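Local coordinates for protein OBCA, Oxalate Biosynthetic Component A (Burkholderia glumae, PDB 4NNB) that belongs to the oxalate biosynthetic component A family and binds a magnesium ion and an oxaloacetate ion in a TIM-barrel-type fold, at residues Gly469-Val472 with Gly473-Gly477; Lys491-Gly494 with Thr495-Val499; Thr209-Thr212 with Ile213-Arg217. All coordinates share one frame; numbering follows the deposited sequence.

Contact 1 of 3, residues Gly469-Val472 with Gly473-Gly477. With MG (magnesium ion), chain B; OAA (oxaloacetate ion), chain C.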
loop_
_atom_site.group_PDB
_atom_site.type_symbol
_atom_site.label_atom_id
_atom_site.label_comp_id
_atom_site.label_asym_id
_atom_site.label_seq_id
_atom_site.Cartn_x
_atom_site.Cartn_y
_atom_site.Cartn_z
ATOM N N GLY A 469 -14.148 -9.580 8.333
ATOM C CA GLY A 469 -13.334 -8.381 8.348
ATOM C C GLY A 469 -12.929 -7.916 6.978
ATOM O O GLY A 469 -12.992 -8.672 6.010
ATOM N N ILE A 470 -12.506 -6.655 6.900
ATOM C CA ILE A 470 -11.994 -6.068 5.673
ATOM C C ILE A 470 -10.758 -5.246 6.025
ATOM O O ILE A 470 -10.743 -4.538 7.036
ATOM C CB ILE A 470 -13.044 -5.140 5.007
ATOM C CG1 ILE A 470 -14.210 -5.953 4.457
ATOM C CG2 ILE A 470 -12.427 -4.321 3.854
ATOM C CD1 ILE A 470 -15.374 -5.070 3.992
ATOM N N ARG A 471 -9.726 -5.344 5.191
ATOM C CA ARG A 471 -8.491 -4.604 5.401
ATOM C C ARG A 471 -8.325 -3.560 4.307
ATOM O O ARG A 471 -8.609 -3.824 3.126
ATOM C CB ARG A 471 -7.280 -5.570 5.412
ATOM C CG ARG A 471 -5.937 -4.930 5.048
ATOM C CD ARG A 471 -4.734 -5.857 5.373
ATOM N NE ARG A 471 -3.662 -5.677 4.402
ATOM C CZ ARG A 471 -2.515 -6.359 4.392
ATOM N NH1 ARG A 471 -2.255 -7.280 5.318
ATOM N NH2 ARG A 471 -1.635 -6.119 3.435
ATOM N N VAL A 472 -7.881 -2.367 4.699
ATOM C CA VAL A 472 -7.519 -1.325 3.733
ATOM C C VAL A 472 -6.266 -0.638 4.259
ATOM O O VAL A 472 -5.896 -0.828 5.416
ATOM C CB VAL A 472 -8.632 -0.264 3.582
ATOM C CG1 VAL A 472 -9.835 -0.852 2.862
ATOM C CG2 VAL A 472 -9.029 0.281 4.954
ATOM N N GLY A 473 -5.615 0.151 3.413
ATOM C CA GLY A 473 -4.487 0.955 3.851
ATOM C C GLY A 473 -3.507 1.183 2.718
ATOM O O GLY A 473 -3.591 0.499 1.696
ATOM N N LEU A 474 -2.561 2.108 2.899
ATOM C CA LEU A 474 -1.566 2.403 1.855
ATOM C C LEU A 474 -0.747 1.177 1.408
ATOM O O LEU A 474 -0.289 1.110 0.258
ATOM C CB LEU A 474 -0.646 3.547 2.292
ATOM C CG LEU A 474 -1.323 4.903 2.540
ATOM C CD1 LEU A 474 -0.274 6.032 2.639
ATOM C CD2 LEU A 474 -2.339 5.201 1.441
ATOM N N GLU A 475 -0.573 0.207 2.301
ATOM C CA GLU A 475 0.033 -1.075 1.917
ATOM C C GLU A 475 -0.626 -1.706 0.691
ATOM O O GLU A 475 0.060 -2.235 -0.191
ATOM C CB GLU A 475 -0.021 -2.063 3.095
ATOM C CG GLU A 475 0.428 -3.485 2.732
ATOM C CD GLU A 475 0.788 -4.307 3.962
ATOM O OE1 GLU A 475 1.240 -5.465 3.808
ATOM O OE2 GLU A 475 0.595 -3.799 5.086
ATOM N N ASP A 476 -1.953 -1.646 0.625
ATOM C CA ASP A 476 -2.700 -2.335 -0.438
ATOM C C ASP A 476 -3.100 -1.457 -1.630
ATOM O O ASP A 476 -3.184 -1.943 -2.759
ATOM C CB ASP A 476 -3.945 -2.998 0.151
ATOM C CG ASP A 476 -3.601 -3.962 1.262
ATOM O OD1 ASP A 476 -4.341 -4.029 2.272
ATOM O OD2 ASP A 476 -2.562 -4.630 1.133
ATOM N N GLY A 477 -3.354 -0.176 -1.373
ATOM C CA GLY A 477 -3.679 0.769 -2.432
ATOM C C GLY A 477 -3.502 2.194 -1.946
ATOM O O GLY A 477 -3.714 2.475 -0.767
HETATM MG MG MG B . 2.129 -6.873 5.219
HETATM O O1 OAA C . 3.184 -10.982 6.292
HETATM O O2 OAA C . 2.866 -8.741 6.135
HETATM O O4 OAA C . 3.610 -8.187 0.979
HETATM O O5 OAA C . 4.959 -9.837 1.842
HETATM O O3 OAA C . 3.074 -7.558 3.704
HETATM C C1 OAA C . 3.064 -9.899 5.567
HETATM C C2 OAA C . 3.158 -10.027 4.062
HETATM C C3 OAA C . 3.410 -8.746 3.299
HETATM C C4 OAA C . 4.036 -8.925 1.973
HETATM O O HOH W 1 0.440 -8.079 4.322
#
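Arg-471 sets the edge of its guanidinium against the Asp-476 carboxylate and a face under that of Glu-475, forming a salt-bridge network at the carboxyl end of a TIM-barrel strand. Strand 469-472 runs parallel between strands 444-449 and 5-10, and the chain turns immediately after it; within that turn Gly-473 O accepts from both Asp-476 N and Gly-477 N. The two acidic groups are held differently. Asp-476 is gripped side-on: NE of Arg-471 lies 2.8 Å from Asp-476 OD1, and NH2 of Arg-471 lies 2.9 Å from Asp-476 OD2. Each oxygen uses its syn lone pair, and the two planes are only 9° apart, which is the evidence for a true bidentate pair and fixes the rotation of both groups. The Glu-475 carboxylate, by contrast, is turned 50° from the guanidinium. Its OE1 approaches Arg-471 NH2 to 3.0 Å, while Glu-475 OE2 lies over the face, 3.6 Å from Arg-471 NH2. That OE2 pairing is long and rests on charge alone, because the oxygen lies well out of the guanidinium plane and no N-H points at it. With CG of Glu-475 anti to its backbone N (chi1 173°) and the chain extended, the carboxylate reaches the metal, OE1 of Glu-475 lying 2.2 Å from the magnesium ion. His-224, His-226, oxaloacetate O2 and O3 and a water complete six ligands. Arg-471 thus serves as a second-shell residue beside the metal ligand. The metal-bound water accepts from NH1 of Arg-471 at 3.0 Å and lies 2.3 Å from the magnesium ion.

Contact 2 of 3, residues Lys491-Gly494 with Thr495-Val499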
loop_
_atom_site.group_PDB
_atom_site.type_symbol
_atom_site.label_atom_id
_atom_site.label_comp_id
_atom_site.label_asym_id
_atom_site.label_seq_id
_atom_site.Cartn_x
_atom_site.Cartn_y
_atom_site.Cartn_z
ATOM N N LYS A 491 -5.266 10.332 -4.827
ATOM C CA LYS A 491 -4.446 9.761 -3.764
ATOM C C LYS A 491 -5.135 9.973 -2.426
ATOM O O LYS A 491 -5.671 11.059 -2.145
ATOM C CB LYS A 491 -3.042 10.386 -3.764
ATOM C CG LYS A 491 -2.148 9.883 -4.913
ATOM C CD LYS A 491 -1.777 8.401 -4.703
ATOM C CE LYS A 491 -1.207 7.726 -5.941
ATOM N NZ LYS A 491 0.251 7.958 -6.145
ATOM N N ALA A 492 -5.166 8.923 -1.612
ATOM C CA ALA A 492 -5.725 9.028 -0.268
ATOM C C ALA A 492 -4.901 10.003 0.576
ATOM O O ALA A 492 -3.689 10.116 0.383
ATOM C CB ALA A 492 -5.753 7.649 0.404
ATOM N N ARG A 493 -5.544 10.685 1.523
ATOM C CA ARG A 493 -4.808 11.550 2.439
ATOM C C ARG A 493 -4.097 10.733 3.524
ATOM O O ARG A 493 -3.273 11.254 4.279
ATOM C CB ARG A 493 -5.754 12.556 3.091
ATOM C CG ARG A 493 -6.403 13.525 2.112
ATOM C CD ARG A 493 -6.229 14.941 2.596
ATOM N NE ARG A 493 -4.848 15.387 2.413
ATOM C CZ ARG A 493 -4.240 16.258 3.209
ATOM N NH1 ARG A 493 -4.888 16.763 4.247
ATOM N NH2 ARG A 493 -2.986 16.622 2.968
ATOM N N GLY A 494 -4.431 9.451 3.606
ATOM C CA GLY A 494 -3.861 8.583 4.614
ATOM C C GLY A 494 -4.643 7.288 4.690
ATOM O O GLY A 494 -5.737 7.180 4.123
ATOM N N THR A 495 -4.072 6.292 5.361
ATOM C CA THR A 495 -4.808 5.065 5.631
ATOM C C THR A 495 -6.075 5.381 6.425
ATOM O O THR A 495 -7.126 4.803 6.171
ATOM C CB THR A 495 -3.924 4.025 6.373
ATOM O OG1 THR A 495 -2.894 3.565 5.474
ATOM C CG2 THR A 495 -4.752 2.846 6.823
ATOM N N TRP A 496 -5.988 6.318 7.365
ATOM C CA TRP A 496 -7.174 6.687 8.145
ATOM C C TRP A 496 -8.346 7.102 7.237
ATOM O O TRP A 496 -9.508 6.833 7.549
ATOM C CB TRP A 496 -6.845 7.807 9.136
ATOM C CG TRP A 496 -6.495 9.094 8.459
ATOM C CD1 TRP A 496 -5.241 9.554 8.162
ATOM C CD2 TRP A 496 -7.415 10.091 7.985
ATOM N NE1 TRP A 496 -5.329 10.773 7.526
ATOM C CE2 TRP A 496 -6.649 11.124 7.409
ATOM C CE3 TRP A 496 -8.809 10.204 7.988
ATOM C CZ2 TRP A 496 -7.236 12.256 6.835
ATOM C CZ3 TRP A 496 -9.390 11.332 7.417
ATOM C CH2 TRP A 496 -8.606 12.339 6.853
ATOM N N GLU A 497 -8.046 7.739 6.110
ATOM C CA GLU A 497 -9.121 8.170 5.219
ATOM C C GLU A 497 -9.788 6.965 4.562
ATOM O O GLU A 497 -11.018 6.901 4.462
ATOM C CB GLU A 497 -8.632 9.178 4.171
ATOM C CG GLU A 497 -9.774 9.681 3.288
ATOM C CD GLU A 497 -9.358 10.799 2.369
ATOM O OE1 GLU A 497 -10.070 11.817 2.330
ATOM O OE2 GLU A 497 -8.326 10.658 1.671
ATOM N N GLN A 498 -8.974 5.997 4.143
ATOM C CA GLN A 498 -9.493 4.756 3.575
ATOM C C GLN A 498 -10.317 3.981 4.588
ATOM O O GLN A 498 -11.345 3.400 4.239
ATOM C CB GLN A 498 -8.342 3.910 3.009
ATOM C CG GLN A 498 -7.581 4.662 1.901
ATOM C CD GLN A 498 -6.241 4.033 1.551
ATOM O OE1 GLN A 498 -5.539 3.503 2.422
ATOM N NE2 GLN A 498 -5.884 4.082 0.273
ATOM N N VAL A 499 -9.875 3.998 5.844
ATOM C CA VAL A 499 -10.629 3.393 6.936
ATOM C C VAL A 499 -12.013 4.056 7.115
ATOM O O VAL A 499 -13.021 3.353 7.232
ATOM C CB VAL A 499 -9.832 3.448 8.260
ATOM C CG1 VAL A 499 -10.686 2.975 9.427
ATOM C CG2 VAL A 499 -8.549 2.596 8.160
HETATM O O HOH W 2 -2.152 10.979 6.874
#
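Glu-497 OE2 receives the backbone N-H of Arg-493 at an N...O distance of 2.8 Å, and the angle of 173° at the hydrogen makes this a nearly straight bond. The oxygen is met on its anti side, with the donor 31° out of the carboxylate plane. Glu-497 is drawn out straight from the backbone, which carries its carboxylate back to the loop; its other oxygen, OE1, forms a salt bridge with Arg-490. Alongside, Arg-493 CG packs 3.5 Å from the same Glu-497 OE2, while the far end of the arginine turns away to Tyr-200.

Trp-496 folds back as well. Its CG sits between the backbone N and carbonyl carbon (chi1 66°), a rotation that turns the indole back over the preceding residues, with CD1 of Trp-496 3.9 Å from Gly-494 CA. A water at the indole edge accepts from Trp-496 NE1 at 3.2 Å and donates to Arg-493 O, bridging loop and ring; Arg-214 adds a cation-pi contact to the indole. Deeper in, Gln-498 NE2 passes 3.6 Å from Ala-492 CB to where it bonds to the carbonyls of Gly-477 and Thr-479.

Gly-494 O takes weak bonds from the N-H groups of Glu-497 and Gln-498. With Glu-497 at N3 accepting the N-H of the residue before the N-cap, this is a helix N-terminus with a glycine N-cap, not a capping box.

Contact 3 of 3, residues Thr209-Thr212 with Ile213-Arg217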
loop_
_atom_site.group_PDB
_atom_site.type_symbol
_atom_site.label_atom_id
_atom_site.label_comp_id
_atom_site.label_asym_id
_atom_site.label_seq_id
_atom_site.Cartn_x
_atom_site.Cartn_y
_atom_site.Cartn_z
ATOM N N THR A 209 3.383 5.745 14.243
ATOM C CA THR A 209 2.560 5.872 15.443
ATOM C C THR A 209 1.348 6.766 15.184
ATOM O O THR A 209 0.219 6.406 15.520
ATOM C CB THR A 209 3.370 6.446 16.632
ATOM O OG1 THR A 209 4.414 5.532 16.982
ATOM C CG2 THR A 209 2.475 6.655 17.845
ATOM N N GLU A 210 1.579 7.923 14.579
ATOM C CA GLU A 210 0.496 8.886 14.373
ATOM C C GLU A 210 -0.575 8.322 13.444
ATOM O O GLU A 210 -1.770 8.451 13.719
ATOM C CB GLU A 210 1.042 10.219 13.845
ATOM C CG GLU A 210 -0.033 11.263 13.545
ATOM C CD GLU A 210 -0.782 11.700 14.796
ATOM O OE1 GLU A 210 -0.208 11.592 15.902
ATOM O OE2 GLU A 210 -1.944 12.156 14.673
ATOM N N GLU A 211 -0.153 7.648 12.375
ATOM C CA GLU A 211 -1.109 7.057 11.430
ATOM C C GLU A 211 -1.879 5.898 12.047
ATOM O O GLU A 211 -3.086 5.746 11.814
ATOM C CB GLU A 211 -0.410 6.628 10.123
ATOM C CG GLU A 211 -1.349 6.025 9.095
ATOM C CD GLU A 211 -2.388 7.032 8.580
ATOM O OE1 GLU A 211 -2.020 8.192 8.303
ATOM O OE2 GLU A 211 -3.568 6.656 8.451
ATOM N N THR A 212 -1.188 5.086 12.851
ATOM C CA THR A 212 -1.836 3.992 13.573
ATOM C C THR A 212 -2.973 4.519 14.454
ATOM O O THR A 212 -4.095 4.004 14.433
ATOM C CB THR A 212 -0.809 3.227 14.464
ATOM O OG1 THR A 212 0.168 2.602 13.618
ATOM C CG2 THR A 212 -1.493 2.164 15.300
ATOM N N ILE A 213 -2.670 5.535 15.246
ATOM C CA ILE A 213 -3.671 6.133 16.125
ATOM C C ILE A 213 -4.824 6.776 15.348
ATOM O O ILE A 213 -5.994 6.544 15.669
ATOM C CB ILE A 213 -3.015 7.131 17.075
ATOM C CG1 ILE A 213 -2.203 6.355 18.110
ATOM C CG2 ILE A 213 -4.080 7.979 17.787
ATOM C CD1 ILE A 213 -1.037 7.105 18.608
ATOM N N ARG A 214 -4.504 7.554 14.319
ATOM C CA ARG A 214 -5.557 8.117 13.474
ATOM C C ARG A 214 -6.413 7.044 12.818
ATOM O O ARG A 214 -7.631 7.183 12.751
ATOM C CB ARG A 214 -4.974 9.043 12.404
ATOM C CG ARG A 214 -4.274 10.259 12.974
ATOM C CD ARG A 214 -4.520 11.450 12.089
ATOM N NE ARG A 214 -5.948 11.635 11.841
ATOM C CZ ARG A 214 -6.442 12.445 10.915
ATOM N NH1 ARG A 214 -7.751 12.542 10.748
ATOM N NH2 ARG A 214 -5.625 13.152 10.147
ATOM N N SER A 215 -5.784 5.981 12.324
ATOM C CA SER A 215 -6.537 4.890 11.703
ATOM C C SER A 215 -7.495 4.211 12.677
ATOM O O SER A 215 -8.648 3.904 12.328
ATOM C CB SER A 215 -5.585 3.857 11.079
ATOM O OG SER A 215 -5.018 4.381 9.892
ATOM N N MET A 216 -7.023 3.962 13.892
ATOM C CA MET A 216 -7.878 3.384 14.926
ATOM C C MET A 216 -9.048 4.314 15.257
ATOM O O MET A 216 -10.181 3.868 15.443
ATOM C CB MET A 216 -7.085 3.146 16.202
ATOM C CG MET A 216 -6.254 1.882 16.213
ATOM S SD MET A 216 -5.503 1.830 17.833
ATOM C CE MET A 216 -6.940 1.579 18.856
ATOM N N ARG A 217 -8.776 5.612 15.309
ATOM C CA ARG A 217 -9.827 6.561 15.665
ATOM C C ARG A 217 -10.837 6.757 14.541
ATOM O O ARG A 217 -11.969 7.148 14.789
ATOM C CB ARG A 217 -9.206 7.871 16.153
ATOM C CG ARG A 217 -8.524 7.660 17.486
ATOM C CD ARG A 217 -7.740 8.849 17.967
ATOM N NE ARG A 217 -7.175 8.568 19.285
ATOM C CZ ARG A 217 -6.346 9.370 19.945
ATOM N NH1 ARG A 217 -5.963 10.520 19.420
ATOM N NH2 ARG A 217 -5.895 9.007 21.134
#
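Two turns of helix 205-217 meet here through i to i+4 contacts, most distinctively where Glu-211 O is gripped twice by Ser-215. The backbone N of Ser-215 lies 2.8 Å from Glu-211 O, and Ser-215 OG donates to the same Glu-211 O from 3.0 Å. The donors approach from opposite faces of the carbonyl plane; the hydroxyl stands 38° out of it and so does not follow a lone pair. OG of Ser-215 lies beside its own backbone N (chi1 -74°), a rotation that folds it back along the helix and also brings it 3.1 Å from Glu-211 OE2. That carboxylate oxygen accepts from Trp-496 N, at the start of helix 495-507.

The helix belongs to the outer layer of the beta/alpha barrel: Thr-212 and Met-216 rest on strand 222-229, and Thr-209 and Ile-213 face helix 255-268. These last two side chains run side by side in the same direction, with Thr-209 CG2 3.6 Å from Ile-213 CD1. The other branch of Ile-213, CG2, lies over the middle of the Arg-217 guanidinium, 3.3 Å above its plane, and NE of that arginine pairs with Glu-269. Across Glu-210 and Arg-214 the charged ends do not meet, OE2 of Glu-210 staying 4.9 Å from NE of Arg-214. What touches is Glu-210 OE2 against Arg-214 CG, at 3.5 Å, while Glu-210 OE1 forms a salt bridge with Arg-268.

In the fold
Along the chain the order is contact 3, contact 1, contact 2, yet in space contact 2 lies between the others: its centre is about 10 Å from that of contact 1 and about 11 Å from that of contact 3, whereas contacts 1 and 3 do not touch and their centres are about 14 Å apart. Contact 1 ends a barrel strand, contact 2 covers the loop into helix 495-507 and its first residues, and contact 3 lies within helix 205-217. Leu-474 N is hydrogen-bonded to Thr-495 OG1, tying the metal-ligand turn to a helix start, and Trp-496 N is probably hydrogen-bonded to Glu-211 OE2, joining the two helices. Only contact 1 holds magnesium and oxaloacetate.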